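PDB 1DBW: transcriptional regulatory protein FIXJ from Sinorhizobium meliloti, which serves as the receiver-domain part of a two-component transcription activator that, once activated by FixL, switches on the nitrogen-fixation genes nifA and fixK. Local coordinates for residues 4-9 / 21-26; 48-53 / 113-118; 64-69 / 76-81. The protein carries 2 engineered substitutions. All coordinates share one frame; numbering follows the deposited sequence.

Contact 1: 4-9 / 21-26; sequences YTVHIV and FMLTMN
V6 and I8 of strand 5-10, which lies beside the outermost strand 29-33, meet L23 of helix 13-25, inside the first beta-alpha-beta unit of the receiver domain's doubly wound fold, where the helix crosses over the sheet on its way to strand 29-33. The contact across the segments is purely apolar and runs through one methyl of the leucine. L23 CD1 reaches I8 CD1 at 3.8 Å and V6 CG1 at 4.0 Å, so two aliphatic residues two positions apart, on the same face of the strand, share a single branch tip. The leucine meets V6 at about a right angle and I8 on a slant. V6 offers CG1 because that branch lies opposite the backbone N (chi1 -176°), while I8 lowers its longer arm, CG1 with CD1, toward the helix. Beta-branched V6 and I8 suit an extended strand, and leucine, branched only at CG, suits a helix and carries a methyl out to both. L23 also touches V30 of strand 29-33 and I115 of helix 108-119.

I8 lies about 4 Å, side chain to side chain, from the magnesium-binding D10, so the I8 end of the contact is close to a residue of the metal site.

No hydrogen bond crosses the contact. On the helical side the amide of N26 turns back on the chain: ND2 donates to M22 O at 2.9 Å with an N-H...O angle of 165°, from above the carbonyl plane.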
# COMPACT_ATOMS: atom_id res chain seq x y z
N TYR A 4 -5.16 12.26 -6.35
CA TYR A 4 -5.39 11.04 -5.58
C TYR A 4 -4.56 11.03 -4.31
O TYR A 4 -3.65 11.83 -4.16
CB TYR A 4 -5.08 9.81 -6.43
CG TYR A 4 -3.62 9.74 -6.86
CD1 TYR A 4 -3.17 10.35 -8.04
CD2 TYR A 4 -2.70 8.98 -6.12
CE1 TYR A 4 -1.85 10.20 -8.48
CE2 TYR A 4 -1.38 8.83 -6.54
CZ TYR A 4 -0.96 9.44 -7.73
OH TYR A 4 0.31 9.23 -8.18
N THR A 5 -4.92 10.15 -3.38
CA THR A 5 -4.22 10.07 -2.12
C THR A 5 -3.57 8.72 -1.96
O THR A 5 -4.14 7.71 -2.39
CB THR A 5 -5.23 10.26 -0.95
OG1 THR A 5 -5.82 11.57 -1.07
CG2 THR A 5 -4.53 10.16 0.42
N VAL A 6 -2.33 8.73 -1.45
CA VAL A 6 -1.61 7.48 -1.19
C VAL A 6 -1.87 7.15 0.29
O VAL A 6 -1.48 7.90 1.16
CB VAL A 6 -0.08 7.62 -1.38
CG1 VAL A 6 0.59 6.22 -1.18
CG2 VAL A 6 0.24 8.14 -2.77
N HIS A 7 -2.43 5.96 0.54
CA HIS A 7 -2.77 5.53 1.90
C HIS A 7 -1.73 4.54 2.33
O HIS A 7 -1.62 3.51 1.68
CB HIS A 7 -4.16 4.87 1.89
CG HIS A 7 -5.25 5.87 1.65
ND1 HIS A 7 -5.80 6.61 2.68
CD2 HIS A 7 -5.82 6.33 0.51
CE1 HIS A 7 -6.64 7.49 2.19
NE2 HIS A 7 -6.68 7.35 0.87
N ILE A 8 -0.92 4.91 3.34
CA ILE A 8 0.17 4.05 3.78
C ILE A 8 -0.21 3.32 5.05
O ILE A 8 -0.56 3.92 6.06
CB ILE A 8 1.44 4.82 4.05
CG1 ILE A 8 1.80 5.74 2.86
CG2 ILE A 8 2.57 3.85 4.35
CD1 ILE A 8 2.30 5.01 1.68
N VAL A 9 -0.10 2.00 5.00
CA VAL A 9 -0.46 1.20 6.15
C VAL A 9 0.84 0.51 6.51
O VAL A 9 1.35 -0.28 5.75
CB VAL A 9 -1.60 0.19 5.79
CG1 VAL A 9 -2.05 -0.58 7.00
CG2 VAL A 9 -2.79 0.93 5.27
N PHE A 21 6.83 10.45 4.84
CA PHE A 21 7.51 11.74 4.74
C PHE A 21 8.19 11.89 3.38
O PHE A 21 8.14 12.96 2.76
CB PHE A 21 8.52 11.93 5.87
CG PHE A 21 7.88 12.11 7.23
CD1 PHE A 21 8.65 12.52 8.32
CD2 PHE A 21 6.51 11.93 7.42
CE1 PHE A 21 8.06 12.75 9.58
CE2 PHE A 21 5.91 12.15 8.67
CZ PHE A 21 6.69 12.56 9.75
N MET A 22 8.80 10.81 2.90
CA MET A 22 9.45 10.85 1.60
C MET A 22 8.44 11.12 0.49
O MET A 22 8.70 11.94 -0.37
CB MET A 22 10.21 9.55 1.32
CG MET A 22 10.95 9.54 -0.01
SD MET A 22 9.93 9.19 -1.46
CE MET A 22 9.56 7.39 -1.16
N LEU A 23 7.27 10.49 0.54
CA LEU A 23 6.25 10.71 -0.48
C LEU A 23 5.71 12.13 -0.38
O LEU A 23 5.52 12.81 -1.39
CB LEU A 23 5.12 9.67 -0.35
CG LEU A 23 5.60 8.25 -0.69
CD1 LEU A 23 4.42 7.29 -0.44
CD2 LEU A 23 6.05 8.19 -2.14
N THR A 24 5.56 12.57 0.86
CA THR A 24 5.08 13.93 1.11
C THR A 24 6.04 14.93 0.48
O THR A 24 5.62 15.87 -0.20
CB THR A 24 4.94 14.22 2.63
OG1 THR A 24 3.90 13.40 3.17
CG2 THR A 24 4.55 15.66 2.85
N MET A 25 7.34 14.72 0.65
CA MET A 25 8.29 15.65 0.08
C MET A 25 8.28 15.67 -1.45
O MET A 25 8.68 16.67 -2.06
CB MET A 25 9.70 15.40 0.63
CG MET A 25 9.79 15.65 2.12
SD MET A 25 11.45 15.40 2.79
CE MET A 25 12.45 15.74 1.39
N ASN A 26 7.79 14.59 -2.06
CA ASN A 26 7.72 14.52 -3.52
C ASN A 26 6.39 15.07 -4.05
O ASN A 26 6.10 14.99 -5.24
CB ASN A 26 8.00 13.09 -4.00
CG ASN A 26 9.50 12.78 -4.02
OD1 ASN A 26 10.17 13.03 -5.02
ND2 ASN A 26 10.04 12.26 -2.92

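Contact 2: 48-53 / 113-118; sequences NGVLVT and EAIERA
The backbone N of A118 donates to A114 O at 2.9 Å, a helical bond that holds in place the residue whose CB faces V50. A matching bond of the same length runs from R117 N to E113 O. With these amides bonded within the helix, I115 and A118 present hydrocarbon to strand 49-54, and no hydrogen bond crosses the contact.

V50 CG1 meets A118 CB at 3.8 Å. It is the branch opposite the backbone N (chi1 171°). The other methyl, CG2, turns to the helix backbone and comes within 4.1 Å of A118 C. Alanine suits this position because its single methyl lets the helix come close to a central strand: the CA atoms of V50 and A118 are 6.7 Å apart. About one turn earlier the contact is made by a larger residue, I115. It lays CG1 against V52 CG2 at 3.9 Å, with CD1 almost as near, and the two side chains cross at about a right angle. The short strand and helix axes run at 141°, closer to antiparallel than to perpendicular.

On the far side of the helix, exposed R117 and E113 form a salt bridge, R117 NH1 to E113 OE1 at 3.3 Å, whose hydrogen bond is weak; OE1 lies in the guanidinium plane at its edge. R117 NH2 has a second acidic partner in E120. Charge is thus kept at the surface, while the face pressed on the sheet depends on packing, mostly between aliphatic groups, as expected of a helix packed by one face on a parallel sheet.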
# COMPACT_ATOMS: atom_id res chain seq x y z
N ASN A 48 -10.60 7.92 -4.83
CA ASN A 48 -9.35 8.19 -5.55
C ASN A 48 -8.16 7.97 -4.63
O ASN A 48 -7.37 8.88 -4.35
CB ASN A 48 -9.34 9.62 -6.11
CG ASN A 48 -10.68 10.03 -6.66
OD1 ASN A 48 -11.17 9.44 -7.62
ND2 ASN A 48 -11.29 11.04 -6.04
N GLY A 49 -8.01 6.74 -4.20
CA GLY A 49 -6.89 6.43 -3.34
C GLY A 49 -6.12 5.21 -3.79
O GLY A 49 -6.68 4.32 -4.44
N VAL A 50 -4.81 5.25 -3.55
CA VAL A 50 -3.94 4.11 -3.82
C VAL A 50 -3.48 3.61 -2.46
O VAL A 50 -3.14 4.41 -1.59
CB VAL A 50 -2.68 4.52 -4.66
CG1 VAL A 50 -1.66 3.36 -4.75
CG2 VAL A 50 -3.14 4.90 -6.03
N LEU A 51 -3.35 2.30 -2.31
CA LEU A 51 -2.92 1.74 -1.03
C LEU A 51 -1.50 1.22 -1.14
O LEU A 51 -1.14 0.62 -2.16
CB LEU A 51 -3.82 0.56 -0.66
CG LEU A 51 -3.35 -0.33 0.51
CD1 LEU A 51 -3.34 0.45 1.87
CD2 LEU A 51 -4.34 -1.51 0.57
N VAL A 52 -0.69 1.53 -0.12
CA VAL A 52 0.68 1.01 -0.08
C VAL A 52 0.80 0.34 1.27
O VAL A 52 0.64 0.98 2.31
CB VAL A 52 1.72 2.09 -0.20
CG1 VAL A 52 3.13 1.47 -0.08
CG2 VAL A 52 1.63 2.78 -1.59
N THR A 53 1.08 -0.98 1.27
CA THR A 53 1.22 -1.68 2.53
C THR A 53 2.67 -2.07 2.81
O THR A 53 3.45 -2.27 1.89
CB THR A 53 0.40 -2.99 2.54
OG1 THR A 53 0.99 -3.93 1.64
CG2 THR A 53 -1.05 -2.74 2.09
N GLU A 113 7.37 5.27 -8.88
CA GLU A 113 6.88 4.80 -10.18
C GLU A 113 5.75 3.79 -10.01
O GLU A 113 4.77 3.84 -10.76
CB GLU A 113 8.01 4.21 -11.02
CG GLU A 113 9.14 5.20 -11.29
CD GLU A 113 9.01 5.92 -12.62
OE1 GLU A 113 7.86 6.23 -13.02
OE2 GLU A 113 10.06 6.19 -13.26
N ALA A 114 5.88 2.88 -9.04
CA ALA A 114 4.85 1.89 -8.78
C ALA A 114 3.54 2.57 -8.36
O ALA A 114 2.47 2.19 -8.84
CB ALA A 114 5.32 0.90 -7.71
N ILE A 115 3.62 3.57 -7.47
CA ILE A 115 2.44 4.29 -7.02
C ILE A 115 1.77 5.03 -8.18
O ILE A 115 0.55 5.00 -8.33
CB ILE A 115 2.79 5.31 -5.87
CG1 ILE A 115 3.27 4.54 -4.62
CG2 ILE A 115 1.56 6.19 -5.59
CD1 ILE A 115 3.88 5.43 -3.51
N GLU A 116 2.58 5.65 -9.05
CA GLU A 116 2.01 6.33 -10.22
C GLU A 116 1.32 5.31 -11.15
O GLU A 116 0.21 5.56 -11.64
CB GLU A 116 3.12 7.11 -10.94
CG GLU A 116 3.75 8.18 -10.06
CD GLU A 116 4.90 8.91 -10.75
OE1 GLU A 116 5.24 10.03 -10.31
OE2 GLU A 116 5.47 8.35 -11.72
N ARG A 117 1.92 4.14 -11.30
CA ARG A 117 1.34 3.08 -12.14
C ARG A 117 0.01 2.64 -11.55
O ARG A 117 -0.97 2.45 -12.27
CB ARG A 117 2.27 1.86 -12.18
CG ARG A 117 2.73 1.42 -13.57
CD ARG A 117 3.73 2.40 -14.19
NE ARG A 117 3.11 3.68 -14.52
CZ ARG A 117 3.67 4.87 -14.31
NH1 ARG A 117 4.89 4.94 -13.76
NH2 ARG A 117 3.02 5.99 -14.62
N ALA A 118 -0.02 2.47 -10.22
CA ALA A 118 -1.24 2.05 -9.56
C ALA A 118 -2.33 3.13 -9.66
O ALA A 118 -3.51 2.79 -9.78
CB ALA A 118 -0.98 1.70 -8.09

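Contact 3: 64-69 / 76-81; sequences ELLRNL and IPSIVI
In the beta-alpha-beta unit of strand 49-54, helix 62-71 and strand 78-82, L66 of the helix packs on S78 and V80 of the second strand. The two methyls of the leucine divide the work. CD1 touches V80 CG2 at 3.9 Å, an aliphatic pair approaching on a slant, and CD2 sits 3.6 Å from S78 CB. Although the CB of L66 does not face the strand, placing CG opposite the carbonyl carbon (chi1 -61°) carries the branch end across to it. Leucine fits because its forked tip can span two residues on the same face of the strand.

S78 is small enough to admit that tip. In one of its two conformers OG donates to I76 O at 2.6 Å, which would turn its polarity back on its own chain; since a second conformer exists, this bond is doubtful. L69 and I76 lie beside the main contact at slightly longer range, and both also pack on helix 36-42, L69 on L40 and I76 on F39. The opposite face of the strand belongs to another helix: I79 points away from L66 and rests on I111 and A118 of helix 108-119.

A parallel strand with helices packed on both of its faces, reached through a crossover helix, is the pattern of the doubly wound alpha/beta fold of CheY-like receivers.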
# COMPACT_ATOMS: atom_id res chain seq x y z
N GLU A 64 -3.63 -10.43 3.48
CA GLU A 64 -4.86 -10.57 4.25
C GLU A 64 -5.68 -9.28 4.16
O GLU A 64 -6.90 -9.30 4.07
CB GLU A 64 -4.53 -10.87 5.71
CG GLU A 64 -3.83 -12.21 5.92
CD GLU A 64 -3.11 -12.28 7.26
OE1 GLU A 64 -1.86 -12.42 7.26
OE2 GLU A 64 -3.78 -12.19 8.32
N LEU A 65 -4.98 -8.15 4.15
CA LEU A 65 -5.68 -6.88 4.04
C LEU A 65 -6.40 -6.82 2.68
O LEU A 65 -7.57 -6.42 2.63
CB LEU A 65 -4.69 -5.71 4.22
CG LEU A 65 -5.28 -4.31 4.02
CD1 LEU A 65 -6.44 -4.09 4.96
CD2 LEU A 65 -4.19 -3.26 4.25
N LEU A 66 -5.72 -7.23 1.60
CA LEU A 66 -6.33 -7.25 0.26
C LEU A 66 -7.53 -8.16 0.22
O LEU A 66 -8.57 -7.82 -0.37
CB LEU A 66 -5.32 -7.69 -0.80
CG LEU A 66 -4.08 -6.81 -0.95
CD1 LEU A 66 -3.27 -7.25 -2.14
CD2 LEU A 66 -4.50 -5.34 -1.11
N ARG A 67 -7.43 -9.28 0.92
CA ARG A 67 -8.51 -10.25 0.98
C ARG A 67 -9.69 -9.64 1.71
O ARG A 67 -10.82 -9.73 1.23
CB ARG A 67 -8.03 -11.52 1.69
N ASN A 68 -9.41 -8.98 2.83
CA ASN A 68 -10.44 -8.33 3.64
C ASN A 68 -11.11 -7.18 2.87
O ASN A 68 -12.32 -6.94 3.00
CB ASN A 68 -9.86 -7.85 4.96
CG ASN A 68 -9.50 -9.00 5.91
OD1 ASN A 68 -8.97 -8.77 6.99
ND2 ASN A 68 -9.77 -10.23 5.50
N LEU A 69 -10.32 -6.45 2.08
CA LEU A 69 -10.88 -5.37 1.26
C LEU A 69 -11.81 -6.00 0.24
O LEU A 69 -12.91 -5.50 0.00
CB LEU A 69 -9.77 -4.61 0.55
CG LEU A 69 -9.02 -3.63 1.47
CD1 LEU A 69 -7.74 -3.15 0.82
CD2 LEU A 69 -9.89 -2.43 1.81
N ILE A 76 -9.26 -1.13 -4.23
CA ILE A 76 -8.34 0.00 -4.12
C ILE A 76 -7.03 -0.50 -4.71
O ILE A 76 -6.52 -1.54 -4.26
CB ILE A 76 -8.13 0.43 -2.62
CG1 ILE A 76 -9.46 0.95 -2.05
CG2 ILE A 76 -7.07 1.56 -2.53
CD1 ILE A 76 -9.43 1.50 -0.59
N PRO A 77 -6.51 0.16 -5.78
CA PRO A 77 -5.24 -0.26 -6.40
C PRO A 77 -4.19 -0.30 -5.31
O PRO A 77 -4.01 0.68 -4.57
CB PRO A 77 -4.97 0.86 -7.43
CG PRO A 77 -6.40 1.40 -7.73
CD PRO A 77 -7.01 1.42 -6.37
N SER A 78 -3.53 -1.46 -5.14
CA SER A 78 -2.56 -1.62 -4.05
C SER A 78 -1.17 -2.13 -4.42
O SER A 78 -1.05 -3.06 -5.23
CB SER A 78 -3.12 -2.60 -3.00
OG SER A 78 -4.53 -2.52 -2.83
N ILE A 79 -0.15 -1.56 -3.76
CA ILE A 79 1.26 -1.90 -3.90
C ILE A 79 1.58 -2.54 -2.56
O ILE A 79 1.36 -1.95 -1.50
CB ILE A 79 2.11 -0.64 -4.05
CG1 ILE A 79 1.70 0.11 -5.32
CG2 ILE A 79 3.59 -1.01 -4.10
CD1 ILE A 79 1.60 -0.82 -6.54
N VAL A 80 2.13 -3.75 -2.59
CA VAL A 80 2.44 -4.45 -1.34
C VAL A 80 3.95 -4.47 -1.21
O VAL A 80 4.62 -4.92 -2.09
CB VAL A 80 1.89 -5.91 -1.37
CG1 VAL A 80 2.36 -6.68 -0.14
CG2 VAL A 80 0.32 -5.89 -1.42
N ILE A 81 4.48 -3.84 -0.16
CA ILE A 81 5.92 -3.83 0.04
C ILE A 81 6.20 -5.16 0.74
O ILE A 81 5.59 -5.47 1.78
CB ILE A 81 6.35 -2.66 0.92
CG1 ILE A 81 6.13 -1.37 0.13
CG2 ILE A 81 7.82 -2.81 1.27
CD1 ILE A 81 6.32 -0.11 0.99

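Overall arrangement
All three contacts belong to the core of one receiver domain and bring helices onto a single parallel sheet. Contacts 1 and 2 use adjacent strands, 5-10 and 49-54, tied by backbone bonds such as H7 N to V50 O, and their helices share one face of the sheet. Contact 3 lies on the next strand, 78-82, and faces the other side of the sheet, on the far side of the chain's centre from contact 1. Contacts 1 and 3 are local, each within a crossover unit, whereas contact 2 joins parts some sixty residues apart. The first two bring only aliphatic side chains to the interface; contact 3 admits a serine.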